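Local structure of sulfotransferase (Mycobacterium tuberculosis, 2ZQ5) at residues E15-A20 and G67-R72; P83-V88 and N215-G220; G98-G103 and A263-L268; Q129-R134 and L221-K226; P257-M262 and M376-F381. The protein probably transfers a sulfuryl group from the donor PAPS to an acceptor molecule. All blocks are in the same frame, centred on the assembly; numbering follows the deposited sequence.

Contact 1 (E15-A20 and G67-R72)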
# COMPACT_ATOMS: atom_id res chain seq x y z
N GLU A 15 -17.14 10.49 -15.65
CA GLU A 15 -16.07 11.41 -16.00
C GLU A 15 -14.69 10.81 -15.75
O GLU A 15 -13.78 10.98 -16.55
CB GLU A 15 -16.21 12.72 -15.21
CG GLU A 15 -17.45 13.53 -15.57
CD GLU A 15 -17.54 14.83 -14.80
OE1 GLU A 15 -17.04 14.88 -13.65
OE2 GLU A 15 -18.11 15.80 -15.33
N LEU A 16 -14.54 10.10 -14.64
CA LEU A 16 -13.26 9.48 -14.32
C LEU A 16 -12.89 8.40 -15.34
O LEU A 16 -11.74 8.31 -15.75
CB LEU A 16 -13.29 8.89 -12.91
CG LEU A 16 -13.26 9.93 -11.79
CD1 LEU A 16 -13.47 9.25 -10.44
CD2 LEU A 16 -11.93 10.67 -11.81
N HIS A 17 -13.86 7.59 -15.74
CA HIS A 17 -13.60 6.55 -16.73
C HIS A 17 -13.21 7.22 -18.05
O HIS A 17 -12.27 6.80 -18.72
CB HIS A 17 -14.83 5.66 -16.94
CG HIS A 17 -15.01 4.62 -15.88
ND1 HIS A 17 -15.51 4.91 -14.63
CD2 HIS A 17 -14.76 3.29 -15.88
CE1 HIS A 17 -15.56 3.80 -13.90
NE2 HIS A 17 -15.10 2.80 -14.64
N ALA A 18 -13.95 8.25 -18.43
CA ALA A 18 -13.68 8.97 -19.66
C ALA A 18 -12.28 9.59 -19.65
O ALA A 18 -11.56 9.53 -20.65
CB ALA A 18 -14.73 10.04 -19.90
N SER A 19 -11.89 10.19 -18.53
CA SER A 19 -10.57 10.81 -18.42
C SER A 19 -9.46 9.77 -18.49
O SER A 19 -8.39 10.04 -19.05
CB SER A 19 -10.44 11.60 -17.12
OG SER A 19 -11.30 12.73 -17.12
N ALA A 20 -9.69 8.60 -17.91
CA ALA A 20 -8.69 7.54 -17.94
C ALA A 20 -8.50 7.09 -19.38
O ALA A 20 -7.38 6.96 -19.86
CB ALA A 20 -9.14 6.37 -17.08
N GLY A 67 -5.88 8.08 -11.92
CA GLY A 67 -4.69 7.25 -11.96
C GLY A 67 -4.98 5.81 -11.62
O GLY A 67 -4.39 4.90 -12.21
N ALA A 68 -5.87 5.58 -10.67
CA ALA A 68 -6.23 4.23 -10.27
C ALA A 68 -6.91 3.52 -11.44
O ALA A 68 -6.65 2.34 -11.70
CB ALA A 68 -7.17 4.27 -9.07
N LEU A 69 -7.77 4.23 -12.16
CA LEU A 69 -8.47 3.65 -13.30
C LEU A 69 -7.55 3.43 -14.48
O LEU A 69 -7.72 2.47 -15.24
CB LEU A 69 -9.66 4.53 -13.71
CG LEU A 69 -10.80 4.59 -12.68
CD1 LEU A 69 -11.97 5.36 -13.28
CD2 LEU A 69 -11.24 3.18 -12.30
N VAL A 70 -6.56 4.31 -14.66
CA VAL A 70 -5.61 4.13 -15.75
C VAL A 70 -4.80 2.87 -15.47
O VAL A 70 -4.55 2.07 -16.37
CB VAL A 70 -4.66 5.34 -15.88
CG1 VAL A 70 -3.50 5.00 -16.80
CG2 VAL A 70 -5.42 6.54 -16.43
N ALA A 71 -4.41 2.69 -14.21
CA ALA A 71 -3.64 1.51 -13.81
C ALA A 71 -4.48 0.26 -14.06
O ALA A 71 -3.97 -0.77 -14.51
CB ALA A 71 -3.25 1.60 -12.33
N ARG A 72 -5.77 0.35 -13.76
CA ARG A 72 -6.69 -0.76 -13.97
C ARG A 72 -6.68 -1.12 -15.46
O ARG A 72 -6.58 -2.30 -15.83
CB ARG A 72 -8.10 -0.37 -13.53
CG ARG A 72 -9.08 -1.52 -13.54
CD ARG A 72 -10.51 -1.08 -13.24
NE ARG A 72 -11.40 -2.23 -13.28
CZ ARG A 72 -11.57 -3.09 -12.28
NH1 ARG A 72 -10.93 -2.92 -11.14
NH2 ARG A 72 -12.35 -4.15 -12.45

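Contact 2 (P83-V88 and N215-G220)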
# COMPACT_ATOMS: atom_id res chain seq x y z
N PRO A 83 -1.31 -13.69 -21.72
CA PRO A 83 -2.23 -14.64 -21.11
C PRO A 83 -1.55 -15.74 -20.28
O PRO A 83 -2.15 -16.30 -19.38
CB PRO A 83 -2.99 -15.20 -22.31
CG PRO A 83 -2.00 -15.10 -23.42
CD PRO A 83 -1.40 -13.73 -23.19
N GLU A 84 -0.28 -16.02 -20.59
CA GLU A 84 0.46 -17.05 -19.86
C GLU A 84 0.67 -16.71 -18.39
O GLU A 84 1.15 -17.54 -17.62
CB GLU A 84 1.81 -17.30 -20.53
CG GLU A 84 2.71 -16.07 -20.59
CD GLU A 84 2.55 -15.27 -21.87
OE1 GLU A 84 1.42 -15.18 -22.39
OE2 GLU A 84 3.57 -14.73 -22.35
N HIS A 85 0.33 -15.49 -17.99
CA HIS A 85 0.49 -15.09 -16.60
C HIS A 85 -0.34 -15.98 -15.68
O HIS A 85 0.01 -16.20 -14.52
CB HIS A 85 0.07 -13.62 -16.41
CG HIS A 85 -1.40 -13.40 -16.51
ND1 HIS A 85 -2.24 -13.47 -15.42
CD2 HIS A 85 -2.19 -13.14 -17.57
CE1 HIS A 85 -3.49 -13.26 -15.81
NE2 HIS A 85 -3.48 -13.05 -17.11
N VAL A 86 -1.45 -16.50 -16.20
CA VAL A 86 -2.34 -17.35 -15.41
C VAL A 86 -1.69 -18.63 -14.92
O VAL A 86 -2.15 -19.23 -13.95
CB VAL A 86 -3.63 -17.72 -16.20
CG1 VAL A 86 -4.37 -16.47 -16.61
CG2 VAL A 86 -3.27 -18.55 -17.42
N ASP A 87 -0.63 -19.06 -15.59
CA ASP A 87 0.05 -20.30 -15.20
C ASP A 87 1.14 -20.09 -14.15
O ASP A 87 1.77 -21.05 -13.71
CB ASP A 87 0.66 -20.98 -16.43
CG ASP A 87 -0.38 -21.28 -17.50
OD1 ASP A 87 -1.46 -21.79 -17.14
OD2 ASP A 87 -0.11 -21.02 -18.69
N VAL A 88 1.35 -18.84 -13.75
CA VAL A 88 2.37 -18.54 -12.76
C VAL A 88 1.89 -18.89 -11.36
O VAL A 88 0.85 -18.41 -10.91
CB VAL A 88 2.76 -17.04 -12.79
CG1 VAL A 88 3.76 -16.73 -11.67
CG2 VAL A 88 3.37 -16.70 -14.14
N ASN A 215 -2.11 -9.61 -10.68
CA ASN A 215 -1.09 -8.63 -11.00
C ASN A 215 0.31 -9.13 -10.63
O ASN A 215 1.28 -8.83 -11.33
CB ASN A 215 -1.39 -7.28 -10.34
CG ASN A 215 -2.23 -6.39 -11.23
OD1 ASN A 215 -1.89 -6.18 -12.40
ND2 ASN A 215 -3.32 -5.84 -10.70
N LEU A 216 0.42 -9.90 -9.55
CA LEU A 216 1.73 -10.45 -9.18
C LEU A 216 2.14 -11.47 -10.23
O LEU A 216 3.32 -11.56 -10.60
CB LEU A 216 1.69 -11.11 -7.80
CG LEU A 216 1.41 -10.22 -6.59
CD1 LEU A 216 1.78 -10.98 -5.32
CD2 LEU A 216 2.22 -8.93 -6.67
N GLN A 217 1.18 -12.26 -10.72
CA GLN A 217 1.46 -13.26 -11.75
C GLN A 217 1.98 -12.58 -13.01
O GLN A 217 2.91 -13.08 -13.65
CB GLN A 217 0.18 -14.03 -12.12
CG GLN A 217 -0.32 -15.00 -11.07
CD GLN A 217 -1.60 -15.69 -11.51
OE1 GLN A 217 -2.59 -15.03 -11.82
NE2 GLN A 217 -1.57 -17.01 -11.55
N LEU A 218 1.37 -11.46 -13.37
CA LEU A 218 1.76 -10.70 -14.55
C LEU A 218 3.14 -10.06 -14.40
O LEU A 218 4.03 -10.28 -15.22
CB LEU A 218 0.73 -9.61 -14.82
CG LEU A 218 1.13 -8.53 -15.84
CD1 LEU A 218 1.12 -9.12 -17.25
CD2 LEU A 218 0.16 -7.36 -15.73
N ILE A 219 3.31 -9.28 -13.34
CA ILE A 219 4.57 -8.61 -13.10
C ILE A 219 5.71 -9.60 -12.87
O ILE A 219 6.85 -9.34 -13.28
CB ILE A 219 4.45 -7.64 -11.90
CG1 ILE A 219 3.42 -6.56 -12.23
CG2 ILE A 219 5.81 -7.02 -11.57
CD1 ILE A 219 3.03 -5.69 -11.05
N GLY A 220 5.41 -10.73 -12.25
CA GLY A 220 6.43 -11.73 -11.98
C GLY A 220 6.55 -12.83 -13.02
O GLY A 220 7.18 -13.86 -12.76

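Contact 3 (G98-G103 and A263-L268)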
# COMPACT_ATOMS: atom_id res chain seq x y z
N GLY A 98 1.84 -3.68 9.19
CA GLY A 98 1.95 -2.99 10.46
C GLY A 98 1.73 -1.52 10.19
O GLY A 98 1.57 -1.12 9.04
N LEU A 99 1.72 -0.71 11.24
CA LEU A 99 1.52 0.73 11.08
C LEU A 99 2.74 1.42 10.51
O LEU A 99 3.85 0.88 10.56
CB LEU A 99 1.19 1.38 12.43
CG LEU A 99 -0.25 1.37 12.92
CD1 LEU A 99 -0.84 -0.03 12.88
CD2 LEU A 99 -0.29 1.93 14.34
N VAL A 100 2.54 2.61 9.97
CA VAL A 100 3.67 3.36 9.45
C VAL A 100 4.46 3.72 10.71
O VAL A 100 3.88 3.82 11.80
CB VAL A 100 3.20 4.65 8.73
CG1 VAL A 100 2.45 5.55 9.69
CG2 VAL A 100 4.40 5.38 8.14
N ARG A 101 5.77 3.89 10.57
CA ARG A 101 6.65 4.23 11.68
C ARG A 101 6.95 3.05 12.61
O ARG A 101 7.37 3.25 13.75
CB ARG A 101 6.07 5.39 12.51
CG ARG A 101 5.74 6.64 11.72
CD ARG A 101 6.94 7.23 11.01
NE ARG A 101 6.61 8.48 10.34
CZ ARG A 101 7.38 9.09 9.45
NH1 ARG A 101 8.54 8.56 9.10
NH2 ARG A 101 6.98 10.24 8.90
N THR A 102 6.74 1.82 12.13
CA THR A 102 7.02 0.64 12.95
C THR A 102 8.09 -0.26 12.33
O THR A 102 8.35 -1.35 12.83
CB THR A 102 5.75 -0.22 13.20
OG1 THR A 102 5.27 -0.75 11.96
CG2 THR A 102 4.67 0.61 13.86
N GLY A 103 8.69 0.21 11.24
CA GLY A 103 9.74 -0.56 10.60
C GLY A 103 9.35 -1.40 9.39
O GLY A 103 10.17 -2.18 8.90
N ALA A 263 1.56 10.67 17.21
CA ALA A 263 1.76 12.06 16.81
C ALA A 263 2.49 12.14 15.48
O ALA A 263 2.13 12.92 14.60
CB ALA A 263 2.54 12.81 17.89
N SER A 264 3.52 11.31 15.33
CA SER A 264 4.32 11.27 14.10
C SER A 264 3.45 10.85 12.91
O SER A 264 3.58 11.40 11.82
CB SER A 264 5.48 10.29 14.26
OG SER A 264 6.26 10.22 13.09
N MET A 265 2.57 9.88 13.14
CA MET A 265 1.68 9.40 12.10
C MET A 265 0.76 10.52 11.63
O MET A 265 0.54 10.70 10.43
CB MET A 265 0.84 8.23 12.63
CG MET A 265 1.66 6.99 12.97
SD MET A 265 0.73 5.79 13.94
CE MET A 265 -0.57 5.39 12.80
N CYS A 266 0.22 11.27 12.58
CA CYS A 266 -0.68 12.37 12.26
C CYS A 266 0.05 13.51 11.57
O CYS A 266 -0.48 14.12 10.64
CB CYS A 266 -1.36 12.88 13.53
SG CYS A 266 -2.54 11.71 14.27
N SER A 267 1.28 13.79 12.01
CA SER A 267 2.08 14.85 11.43
C SER A 267 2.40 14.51 9.97
O SER A 267 2.39 15.39 9.11
CB SER A 267 3.38 15.02 12.22
OG SER A 267 4.16 16.08 11.69
N LEU A 268 2.67 13.24 9.69
CA LEU A 268 2.97 12.83 8.32
C LEU A 268 1.75 13.07 7.44
O LEU A 268 1.86 13.61 6.34
CB LEU A 268 3.34 11.34 8.28
CG LEU A 268 3.48 10.73 6.88
CD1 LEU A 268 4.56 11.45 6.10
CD2 LEU A 268 3.82 9.25 7.01

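Contact 4 (Q129-R134 and L221-K226)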
# COMPACT_ATOMS: atom_id res chain seq x y z
N GLN A 129 3.20 -4.70 -15.95
CA GLN A 129 3.75 -5.40 -17.10
C GLN A 129 4.78 -6.39 -16.59
O GLN A 129 5.22 -6.30 -15.44
CB GLN A 129 4.44 -4.41 -18.03
CG GLN A 129 5.60 -3.69 -17.35
CD GLN A 129 6.20 -2.58 -18.20
OE1 GLN A 129 6.89 -2.84 -19.19
NE2 GLN A 129 5.93 -1.34 -17.81
N PRO A 130 5.18 -7.36 -17.42
CA PRO A 130 6.18 -8.32 -16.95
C PRO A 130 7.50 -7.58 -16.68
O PRO A 130 7.93 -6.75 -17.49
CB PRO A 130 6.30 -9.29 -18.13
CG PRO A 130 4.92 -9.26 -18.73
CD PRO A 130 4.61 -7.79 -18.71
N ARG A 131 8.12 -7.87 -15.55
CA ARG A 131 9.38 -7.22 -15.19
C ARG A 131 10.51 -7.60 -16.14
O ARG A 131 10.89 -8.76 -16.24
CB ARG A 131 9.77 -7.62 -13.76
CG ARG A 131 11.01 -6.91 -13.24
CD ARG A 131 11.45 -7.45 -11.89
NE ARG A 131 10.44 -7.29 -10.84
CZ ARG A 131 9.69 -8.28 -10.37
NH1 ARG A 131 9.82 -9.51 -10.85
NH2 ARG A 131 8.83 -8.05 -9.39
N PRO A 132 11.06 -6.61 -16.87
CA PRO A 132 12.15 -6.90 -17.80
C PRO A 132 13.43 -7.16 -17.02
O PRO A 132 13.52 -6.82 -15.83
CB PRO A 132 12.27 -5.62 -18.63
CG PRO A 132 10.93 -4.95 -18.46
CD PRO A 132 10.59 -5.22 -17.02
N PRO A 133 14.44 -7.78 -17.66
CA PRO A 133 15.69 -8.04 -16.94
C PRO A 133 16.23 -6.71 -16.41
O PRO A 133 16.21 -5.69 -17.12
CB PRO A 133 16.58 -8.65 -18.02
CG PRO A 133 15.59 -9.39 -18.86
CD PRO A 133 14.46 -8.40 -18.99
N ARG A 134 16.71 -6.72 -15.17
CA ARG A 134 17.21 -5.52 -14.51
C ARG A 134 18.18 -4.67 -15.32
O ARG A 134 18.07 -3.44 -15.34
CB ARG A 134 17.87 -5.90 -13.18
CG ARG A 134 18.28 -4.70 -12.35
CD ARG A 134 17.06 -3.91 -11.89
NE ARG A 134 17.42 -2.72 -11.13
CZ ARG A 134 17.93 -1.61 -11.66
NH1 ARG A 134 18.15 -1.54 -12.96
NH2 ARG A 134 18.22 -0.58 -10.88
N LEU A 221 5.97 -12.61 -14.20
CA LEU A 221 6.00 -13.60 -15.29
C LEU A 221 7.39 -14.09 -15.68
O LEU A 221 7.56 -15.26 -16.06
CB LEU A 221 5.30 -13.03 -16.53
CG LEU A 221 5.25 -13.95 -17.76
CD1 LEU A 221 4.35 -15.15 -17.46
CD2 LEU A 221 4.73 -13.17 -18.96
N ASN A 222 8.38 -13.21 -15.60
CA ASN A 222 9.75 -13.57 -15.96
C ASN A 222 10.61 -13.98 -14.76
O ASN A 222 11.80 -14.27 -14.92
CB ASN A 222 10.43 -12.40 -16.68
CG ASN A 222 9.72 -12.00 -17.96
OD1 ASN A 222 9.31 -12.86 -18.75
ND2 ASN A 222 9.57 -10.70 -18.17
N ASP A 223 10.01 -14.00 -13.58
CA ASP A 223 10.72 -14.34 -12.35
C ASP A 223 9.92 -15.34 -11.53
O ASP A 223 9.91 -15.28 -10.30
CB ASP A 223 10.94 -13.08 -11.51
CG ASP A 223 11.85 -12.07 -12.19
OD1 ASP A 223 13.08 -12.27 -12.15
OD2 ASP A 223 11.33 -11.09 -12.78
N ALA A 224 9.27 -16.28 -12.21
CA ALA A 224 8.42 -17.28 -11.57
C ALA A 224 9.06 -18.05 -10.42
O ALA A 224 8.35 -18.47 -9.49
CB ALA A 224 7.90 -18.25 -12.61
N GLU A 225 10.37 -18.25 -10.46
CA GLU A 225 11.05 -19.00 -9.41
C GLU A 225 11.37 -18.18 -8.16
O GLU A 225 11.81 -18.73 -7.15
CB GLU A 225 12.35 -19.62 -9.95
CG GLU A 225 13.59 -18.73 -9.88
CD GLU A 225 13.59 -17.59 -10.88
OE1 GLU A 225 12.64 -17.47 -11.68
OE2 GLU A 225 14.57 -16.81 -10.88
N LYS A 226 11.14 -16.87 -8.23
CA LYS A 226 11.42 -16.00 -7.10
C LYS A 226 10.22 -15.79 -6.17
O LYS A 226 9.09 -15.62 -6.63
CB LYS A 226 11.93 -14.64 -7.59
CG LYS A 226 13.23 -14.71 -8.39
CD LYS A 226 13.76 -13.33 -8.73
CE LYS A 226 15.04 -13.38 -9.54
NZ LYS A 226 14.84 -14.02 -10.87
O HOH W 1 12.87 -9.88 -14.73

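Contact 5 (P257-M262 and M376-F381)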
# COMPACT_ATOMS: atom_id res chain seq x y z
N PRO A 257 4.90 0.41 20.38
CA PRO A 257 3.84 1.03 21.18
C PRO A 257 3.28 2.23 20.44
O PRO A 257 3.98 3.21 20.19
CB PRO A 257 4.56 1.41 22.47
CG PRO A 257 5.57 0.31 22.60
CD PRO A 257 6.11 0.20 21.20
N VAL A 258 2.00 2.16 20.09
CA VAL A 258 1.36 3.21 19.31
C VAL A 258 1.41 4.61 19.91
O VAL A 258 1.48 5.60 19.18
CB VAL A 258 -0.09 2.81 18.95
CG1 VAL A 258 -0.75 3.89 18.10
CG2 VAL A 258 -0.07 1.48 18.18
N GLU A 259 1.38 4.72 21.24
CA GLU A 259 1.43 6.04 21.85
C GLU A 259 2.75 6.76 21.54
O GLU A 259 2.83 7.98 21.67
CB GLU A 259 1.23 5.95 23.37
CG GLU A 259 2.36 5.28 24.14
CD GLU A 259 2.16 3.78 24.29
OE1 GLU A 259 1.49 3.17 23.43
OE2 GLU A 259 2.69 3.21 25.26
N THR A 260 3.76 6.01 21.11
CA THR A 260 5.05 6.62 20.79
C THR A 260 5.18 7.04 19.33
O THR A 260 6.17 7.66 18.95
CB THR A 260 6.24 5.67 21.12
OG1 THR A 260 6.22 4.54 20.24
CG2 THR A 260 6.16 5.20 22.56
N ILE A 261 4.18 6.72 18.52
CA ILE A 261 4.22 7.09 17.10
C ILE A 261 2.97 7.79 16.57
O ILE A 261 2.99 8.33 15.46
CB ILE A 261 4.49 5.86 16.20
CG1 ILE A 261 3.45 4.76 16.46
CG2 ILE A 261 5.90 5.33 16.43
CD1 ILE A 261 3.52 3.61 15.47
N MET A 262 1.88 7.79 17.34
CA MET A 262 0.64 8.42 16.89
C MET A 262 0.82 9.87 16.44
O MET A 262 0.30 10.27 15.39
CB MET A 262 -0.43 8.33 17.98
CG MET A 262 -1.80 8.91 17.58
SD MET A 262 -2.52 8.29 16.02
CE MET A 262 -3.02 6.65 16.50
N MET A 376 -5.12 8.64 26.15
CA MET A 376 -6.12 8.25 25.16
C MET A 376 -5.57 7.20 24.21
O MET A 376 -6.25 6.23 23.88
CB MET A 376 -6.59 9.46 24.35
CG MET A 376 -7.49 10.41 25.11
SD MET A 376 -7.77 11.95 24.22
CE MET A 376 -8.93 11.41 22.96
N VAL A 377 -4.33 7.38 23.77
CA VAL A 377 -3.74 6.43 22.84
C VAL A 377 -3.48 5.08 23.50
O VAL A 377 -3.78 4.04 22.92
CB VAL A 377 -2.43 6.98 22.24
CG1 VAL A 377 -1.93 6.05 21.14
CG2 VAL A 377 -2.67 8.37 21.66
N LYS A 378 -2.94 5.09 24.71
CA LYS A 378 -2.67 3.82 25.40
C LYS A 378 -3.97 3.07 25.65
O LYS A 378 -4.00 1.84 25.60
CB LYS A 378 -1.95 4.07 26.73
CG LYS A 378 -0.49 4.48 26.56
CD LYS A 378 0.22 4.62 27.90
CE LYS A 378 -0.34 5.78 28.72
NZ LYS A 378 0.38 5.95 30.01
N GLU A 379 -5.04 3.81 25.92
CA GLU A 379 -6.36 3.21 26.16
C GLU A 379 -6.94 2.59 24.89
O GLU A 379 -7.35 1.43 24.89
CB GLU A 379 -7.31 4.28 26.70
CG GLU A 379 -8.79 3.90 26.67
CD GLU A 379 -9.22 2.99 27.80
OE1 GLU A 379 -8.35 2.48 28.54
OE2 GLU A 379 -10.44 2.78 27.96
N ARG A 380 -6.96 3.36 23.80
CA ARG A 380 -7.51 2.89 22.54
C ARG A 380 -6.74 1.69 21.99
O ARG A 380 -7.32 0.79 21.38
CB ARG A 380 -7.50 4.02 21.50
CG ARG A 380 -8.32 3.74 20.24
CD ARG A 380 -9.79 3.57 20.57
NE ARG A 380 -10.64 3.44 19.39
CZ ARG A 380 -11.03 4.46 18.62
NH1 ARG A 380 -10.65 5.70 18.92
NH2 ARG A 380 -11.81 4.24 17.57
N PHE A 381 -5.43 1.67 22.22
CA PHE A 381 -4.60 0.59 21.73
C PHE A 381 -4.20 -0.46 22.76
O PHE A 381 -3.24 -1.20 22.57
CB PHE A 381 -3.36 1.18 21.05
CG PHE A 381 -3.69 1.89 19.76
CD1 PHE A 381 -3.65 1.20 18.55
CD2 PHE A 381 -4.11 3.22 19.76
CE1 PHE A 381 -4.04 1.82 17.37
CE2 PHE A 381 -4.50 3.85 18.58
CZ PHE A 381 -4.47 3.15 17.38

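Contact 1 (E15-A20 and G67-R72)
Leu69 carries this crossing of two helices, and nearly all of what it does is apolar. Its CG stands anti to the carbonyl carbon (chi1 -67°), so that CD1 enters the angle between Leu16 and His17 on helix 13-24. Leu69 CD1 lies 3.8 Å from Leu16 CB. Lower on the same side chain, Leu69 CB faces Ala20 CB at 3.9 Å. Ala20 is the close point of the crossing: its CA comes 5.1 Å from Val70 CA, and Val70 CG2 rests against Ala20 CA at 3.7 Å. The small methyl of Ala20 lets the two backbones come this close.

The second kind of interaction is CH-pi. Leu69 CD1 sits over one face of the His17 imidazole, 3.9 Å from the ring centroid and 14° off the normal, displaced toward the ND1 side of the rim. The ring's rotation is fixed by polar bonds at both nitrogens: ND1 to Val13 O one turn earlier, NE2 to Tyr36 OH. A histidine can thus offer a face to leucine while its edge satisfies polar atoms.

The segment axes approach to 8.7 Å and cross at -57°. Helix 36-50 covers the flank, with Leu40 and Leu44 on Leu16 and Tyr36 on Leu69, so helices 13-24, 36-50 and 55-81 pack together in this helical, strand-free part of the chain.

Contact 2 (P83-V88 and N215-G220)
Gln217 lies across the end of the 3-10 turn 83-87, its aliphatic part over the peptide carbonyls and its amide reaching beyond the turn to Val88 O. CG is anti to the carbonyl carbon and the chain runs on extended (chi2 179°), which carries the head group past the turn. Gln217 CB passes 3.2 Å from His85 O, and Gln217 NE2 then reaches Val88 O at 2.9 Å. This bond is almost straight, 176° at the hydrogen, and lies in the planes of both the amide and the carbonyl. A glutamine fits because it has the reach, and an N-H to give to a backbone oxygen just beyond the turn, in a largely buried setting.

Van der Waals contacts flank the bond. Val88 CB makes an apolar contact with Gln217 CB at 4.0 Å, and Val88 CG2 touches Gln217 O at 3.7 Å. On the other flank His85 CB leans on Leu218 CA, 3.9 Å away, while the imidazole meets the ring of Trp79 on helix 55-81.

Here a side-chain amide ties down a 3-10 turn from the last turn of a helix: the end of helix 206-219 is fastened to the connection leading into strand 94-97, the central strand of the sulfotransferase parallel sheet.

Contact 3 (G98-G103 and A263-L268)
Apolar contacts make up most of this meeting of loop and helix. Met265 leaves helix 262-272 with CG anti to the carbonyl carbon, and its chain bends at the last torsion (chi3 62°), turning CE toward Leu99. Met265 CE lies 3.8 Å from Leu99 CD2, the two side chains crossing at about a right angle. Met265 CG meets Val100 CG1 at 3.7 Å. Val100 CG1 takes the crowded position between backbone N and carbonyl carbon, sending Val100 CG2 to Leu268 CD2 at 4.1 Å. Unbranched and flexible, methionine can follow the loop's uneven surface; Trp293 of helix 282-304 covers both Met265 and Leu99.

The loop joins strand 94-97 to helix 104-111, with the sequence Gly-Leu-Val-Arg-Thr-Gly. This is the place of the P-loop-like element that typically holds the 5'-phosphosulfate of PAPS in sulfotransferases, consistent with the same role here. Gly98 and Gly103 have backbone angles at which a CB would collide with the preceding carbonyl oxygen.

Polar bonds shape the loop itself. Leu99 to Thr102 is a type II turn whose backbone bond is weak, but Thr102 OG1 donates to Leu99 O at 2.6 Å, on a lone pair, and also bonds Thr254 OG1.

Arg101 takes the third turn position, where phi is positive (75°). Its chain bends at chi2, then runs extended past Ser264 to Leu268: a long aliphatic chain suits this rim, keeping the charge at the surface. Arg101 NE passes 3.3 Å from Ser264 OG at too poor an angle for a hydrogen bond; Arg101 NH2 lies obliquely against Leu268 CD2 at 3.8 Å.

Contact 4 (Q129-R134 and L221-K226)
Arg131 starts with CB 3.9 Å from Asp223 OD2 and takes CG anti to the backbone N. After two extended torsions the chain bends at chi3 (-60°), so that CD also passes OD2 and the guanidinium turns back to the same oxygen. Arg131 NH1 reaches Asp223 OD2 at 2.9 Å as a salt bridge, in the guanidinium plane but from above that of the carboxylate; the N-H to oxygen angle is 147°. NH1 is shared with Gln118 OE1, and NH2 bonds Gly119 O; arginine suits the place, having several N-H groups to spread among acceptors. Lys226 NZ binds Asp223 OD1 at 2.8 Å on its anti lone pair and also Glu225 OE2, completing a salt-bridge network of two acids and two bases that probably keeps Asp223 ionised.

Asn222 ND2 gives a nearly straight bond (171°) to Arg131 O, 3.0 Å long, from above the carbonyl plane. A water 2.7 Å from Arg131 O and 2.8 Å from Asp223 OD2 bridges them. Nearby, Pro130 CG rests on Leu221 CD2 at 3.9 Å.

The two loops meet beyond helix 206-219, where 221-226 leads into strand 227-231, and the guanidinium reaches edge strand 117-119.

Contact 5 (P257-M262 and M376-F381)
Val258 sits squarely on the ring of Phe381. Val258 CG1 lies 3.6 Å from the ring centroid and only 5° off the normal, a CH-pi contact over the centre of the face, while Val258 CG2 reaches Phe381 CD1 at 3.6 Å. The branched valine suits the flat ring, since one methyl covers the ring centre while the other meets the rim at CD1. Met262, bent at chi2 and chi3, brings CE to Phe381 CE2 at 3.8 Å, approaching the ring obliquely.

Val377, one turn before Phe381, fills the place beside them. Val377 CG1, anti to the backbone N, presses into the backbone of the other segment, 3.4 Å from Glu259 CA, and also touches Val258 CG1 at 3.9 Å. Farther out, Glu259 has CG in the crowded position and a chain bent at chi2, which brings the carboxyl group obliquely across the aliphatic part of Lys378: Glu259 CD is 3.6 Å from Lys378 CG. The charged ends do not meet, for Lys378 NZ stays 6.0 Å from Glu259 OE2, so any attraction is probably modest.

The backbone of 257-262 is held by two doubly used carbonyls. Pro257 O accepts from Thr260 N and Thr260 OG1, and Val258 O from Ile261 N and Met262 N, which keeps the turn compact as it enters the next helix.

That turn links strand 250-255 to helix 262-272, with the C-terminal helix 374-380 against it. Helix 282-304 backs both, through Ala289 on Met262 and Leu297 on Phe381.

In the fold
Four of the contacts form two distant pairs. Contacts 3 and 5 touch, Ile261 packing on the 98-103 loop and Val258 on Leu99, and both use the unit of strand 250-255 and helix 262-272, contact 3 through the helix and contact 5 through the turn before it. Contacts 2 and 4 touch on the opposite side of the chain's centre, sharing the end of helix 206-219; Ile219 O probably accepts a hydrogen bond from Arg131 N. Contact 1 touches none of the others, though its nearest atoms come within about 6 Å of contact 2. Contacts 1, 2 and 5 are mostly buried. Contacts 1, 3 and 5 are chiefly apolar, contact 2 adds one side-chain amide hydrogen bond, and contact 4 depends on charge and water.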